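PDB 5XH8: extracellular invertase from Aspergillus kawachii, which probably hydrolyses sucrose and related beta-fructofuranosides, and readily transfers the fructosyl group to sugar acceptors to make fructooligosaccharides such as 1-kestose. Local coordinates for residues Phe162-Thr167 with Ala205-Arg210. Residues are numbered along the deposited sequence; the frame is centred on the assembly and turned at random.
Sequences FAYNVT and AQFLYR
One four-stranded antiparallel blade of the GH32 beta-propeller has its first strand, 166-176, and its third, 203-211, separated by strand 191-199, and the loop entering the first strand, together with that strand's first residue, packs on the third. The side chains of Y164 and V166 meet the ring of F207 there. CD2 of Y164 lies 4.0 Å from CE1 of F207, and that carbon of F207 sits close to the plane of the tyrosine ring, at its edge. The two aromatic side chains run past each other in opposite directions. CG of Y164 stands anti to its carbonyl carbon (chi1 -81°), which sends the ring across to F207 and on to Y221 of strand 219-227; F207 touches Y221 as well. V166 adds an apolar contact: its CG1 comes within 4.2 Å of CZ of F207, at the far end of the phenyl ring. No hydrogen bond joins the two segments directly; instead T167 makes a backbone hydrogen bond with G198, and A205 and F207 with G197 and I195, all on strand 191-199, while N165 pairs with H200 just after it. Further out on the same loop, the ring of F162 meets Y212 of the second subunit edge-to-face. Only carbon atoms touch, so the contact is apolar, limited to 98 Å² in all; van der Waals packing and solvent exclusion hold it, with strand 191-199 linking both sides indirectly.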
loop_
_atom_site.group_PDB
_atom_site.type_symbol
_atom_site.label_atom_id
_atom_site.label_comp_id
_atom_site.label_asym_id
_atom_site.label_seq_id
_atom_site.Cartn_x
_atom_site.Cartn_y
_atom_site.Cartn_z
ATOM N N PHE A 162 -11.082 -5.421 -4.244
ATOM C CA PHE A 162 -10.419 -6.722 -4.230
ATOM C C PHE A 162 -10.401 -7.408 -5.598
ATOM O O PHE A 162 -11.448 -7.630 -6.205
ATOM C CB PHE A 162 -11.099 -7.642 -3.199
ATOM C CG PHE A 162 -10.475 -9.015 -3.112
ATOM C CD1 PHE A 162 -9.243 -9.183 -2.505
ATOM C CD2 PHE A 162 -11.106 -10.127 -3.677
ATOM C CE1 PHE A 162 -8.637 -10.429 -2.427
ATOM C CE2 PHE A 162 -10.512 -11.389 -3.612
ATOM C CZ PHE A 162 -9.273 -11.535 -2.978
ATOM N N ALA A 163 -9.202 -7.730 -6.076
ATOM C CA ALA A 163 -8.986 -8.451 -7.339
ATOM C C ALA A 163 -9.450 -7.743 -8.624
ATOM O O ALA A 163 -9.484 -8.374 -9.691
ATOM C CB ALA A 163 -9.570 -9.865 -7.257
ATOM N N TYR A 164 -9.753 -6.442 -8.561
ATOM C CA TYR A 164 -10.098 -5.699 -9.782
ATOM C C TYR A 164 -8.836 -5.515 -10.613
ATOM O O TYR A 164 -7.797 -5.106 -10.090
ATOM C CB TYR A 164 -10.707 -4.339 -9.448
ATOM C CG TYR A 164 -12.182 -4.353 -9.086
ATOM C CD1 TYR A 164 -12.805 -5.492 -8.539
ATOM C CD2 TYR A 164 -12.964 -3.209 -9.274
ATOM C CE1 TYR A 164 -14.158 -5.480 -8.191
ATOM C CE2 TYR A 164 -14.324 -3.189 -8.922
ATOM C CZ TYR A 164 -14.916 -4.328 -8.390
ATOM O OH TYR A 164 -16.258 -4.341 -8.045
ATOM N N ASN A 165 -8.926 -5.849 -11.895
ATOM C CA ASN A 165 -7.832 -5.731 -12.834
ATOM C C ASN A 165 -8.010 -4.399 -13.581
ATOM O O ASN A 165 -8.570 -4.319 -14.705
ATOM C CB ASN A 165 -7.864 -6.928 -13.778
ATOM C CG ASN A 165 -6.730 -6.913 -14.780
ATOM O OD1 ASN A 165 -5.770 -6.160 -14.664
ATOM N ND2 ASN A 165 -6.840 -7.759 -15.780
ATOM N N VAL A 166 -7.596 -3.332 -12.907
ATOM C CA VAL A 166 -7.788 -1.981 -13.421
ATOM C C VAL A 166 -6.875 -1.606 -14.600
ATOM O O VAL A 166 -5.741 -2.055 -14.669
ATOM C CB VAL A 166 -7.619 -0.932 -12.316
ATOM C CG1 VAL A 166 -8.717 -1.100 -11.273
ATOM C CG2 VAL A 166 -6.210 -0.990 -11.705
ATOM N N THR A 167 -7.386 -0.760 -15.503
ATOM C CA THR A 167 -6.590 -0.107 -16.539
ATOM C C THR A 167 -5.807 1.087 -15.985
ATOM O O THR A 167 -4.748 1.446 -16.522
ATOM C CB THR A 167 -7.464 0.433 -17.679
ATOM O OG1 THR A 167 -8.593 1.139 -17.146
ATOM C CG2 THR A 167 -7.941 -0.714 -18.588
ATOM N N ALA A 205 -14.472 3.463 -16.408
ATOM C CA ALA A 205 -15.332 3.632 -15.251
ATOM C C ALA A 205 -14.879 4.717 -14.293
ATOM O O ALA A 205 -13.700 5.079 -14.251
ATOM C CB ALA A 205 -15.435 2.318 -14.486
ATOM N N GLN A 206 -15.839 5.225 -13.527
ATOM C CA GLN A 206 -15.586 5.955 -12.321
ATOM C C GLN A 206 -15.953 5.076 -11.147
ATOM O O GLN A 206 -17.097 4.555 -11.053
ATOM C CB GLN A 206 -16.425 7.224 -12.262
ATOM C CG GLN A 206 -16.073 8.243 -13.331
ATOM C CD GLN A 206 -16.838 9.543 -13.162
ATOM O OE1 GLN A 206 -17.696 9.680 -12.281
ATOM N NE2 GLN A 206 -16.513 10.515 -13.992
ATOM N N PHE A 207 -14.987 4.917 -10.250
ATOM C CA PHE A 207 -15.168 4.198 -9.009
ATOM C C PHE A 207 -15.551 5.210 -7.945
ATOM O O PHE A 207 -14.812 6.180 -7.734
ATOM C CB PHE A 207 -13.859 3.503 -8.626
ATOM C CG PHE A 207 -13.318 2.606 -9.697
ATOM C CD1 PHE A 207 -13.800 1.301 -9.842
ATOM C CD2 PHE A 207 -12.359 3.060 -10.573
ATOM C CE1 PHE A 207 -13.307 0.473 -10.833
ATOM C CE2 PHE A 207 -11.860 2.241 -11.559
ATOM C CZ PHE A 207 -12.339 0.946 -11.693
ATOM N N LEU A 208 -16.677 4.974 -7.253
ATOM C CA LEU A 208 -17.261 5.947 -6.319
ATOM C C LEU A 208 -17.023 5.499 -4.892
ATOM O O LEU A 208 -17.149 4.304 -4.598
ATOM C CB LEU A 208 -18.773 6.116 -6.586
ATOM C CG LEU A 208 -19.562 7.096 -5.695
ATOM C CD1 LEU A 208 -19.088 8.535 -5.896
ATOM C CD2 LEU A 208 -21.071 6.985 -5.947
ATOM N N TYR A 209 -16.685 6.457 -4.023
ATOM C CA TYR A 209 -16.460 6.221 -2.604
ATOM C C TYR A 209 -17.102 7.293 -1.752
ATOM O O TYR A 209 -17.300 8.414 -2.202
ATOM C CB TYR A 209 -14.937 6.225 -2.272
ATOM C CG TYR A 209 -14.136 5.149 -2.933
ATOM C CD1 TYR A 209 -13.770 5.252 -4.270
ATOM C CD2 TYR A 209 -13.727 4.025 -2.229
ATOM C CE1 TYR A 209 -13.042 4.256 -4.887
ATOM C CE2 TYR A 209 -12.990 3.028 -2.839
ATOM C CZ TYR A 209 -12.642 3.164 -4.169
ATOM O OH TYR A 209 -11.936 2.182 -4.793
ATOM N N ARG A 210 -17.366 6.979 -0.487
ATOM C CA ARG A 210 -17.732 8.023 0.480
ATOM C C ARG A 210 -16.869 7.902 1.702
ATOM O O ARG A 210 -16.427 6.807 2.032
ATOM C CB ARG A 210 -19.215 7.955 0.847
ATOM C CG ARG A 210 -19.664 6.752 1.654
ATOM C CD ARG A 210 -21.150 6.870 2.001
ATOM N NE ARG A 210 -21.620 5.618 2.558
ATOM C CZ ARG A 210 -22.891 5.304 2.831
ATOM N NH1 ARG A 210 -23.896 6.147 2.603
ATOM N NH2 ARG A 210 -23.153 4.114 3.351
#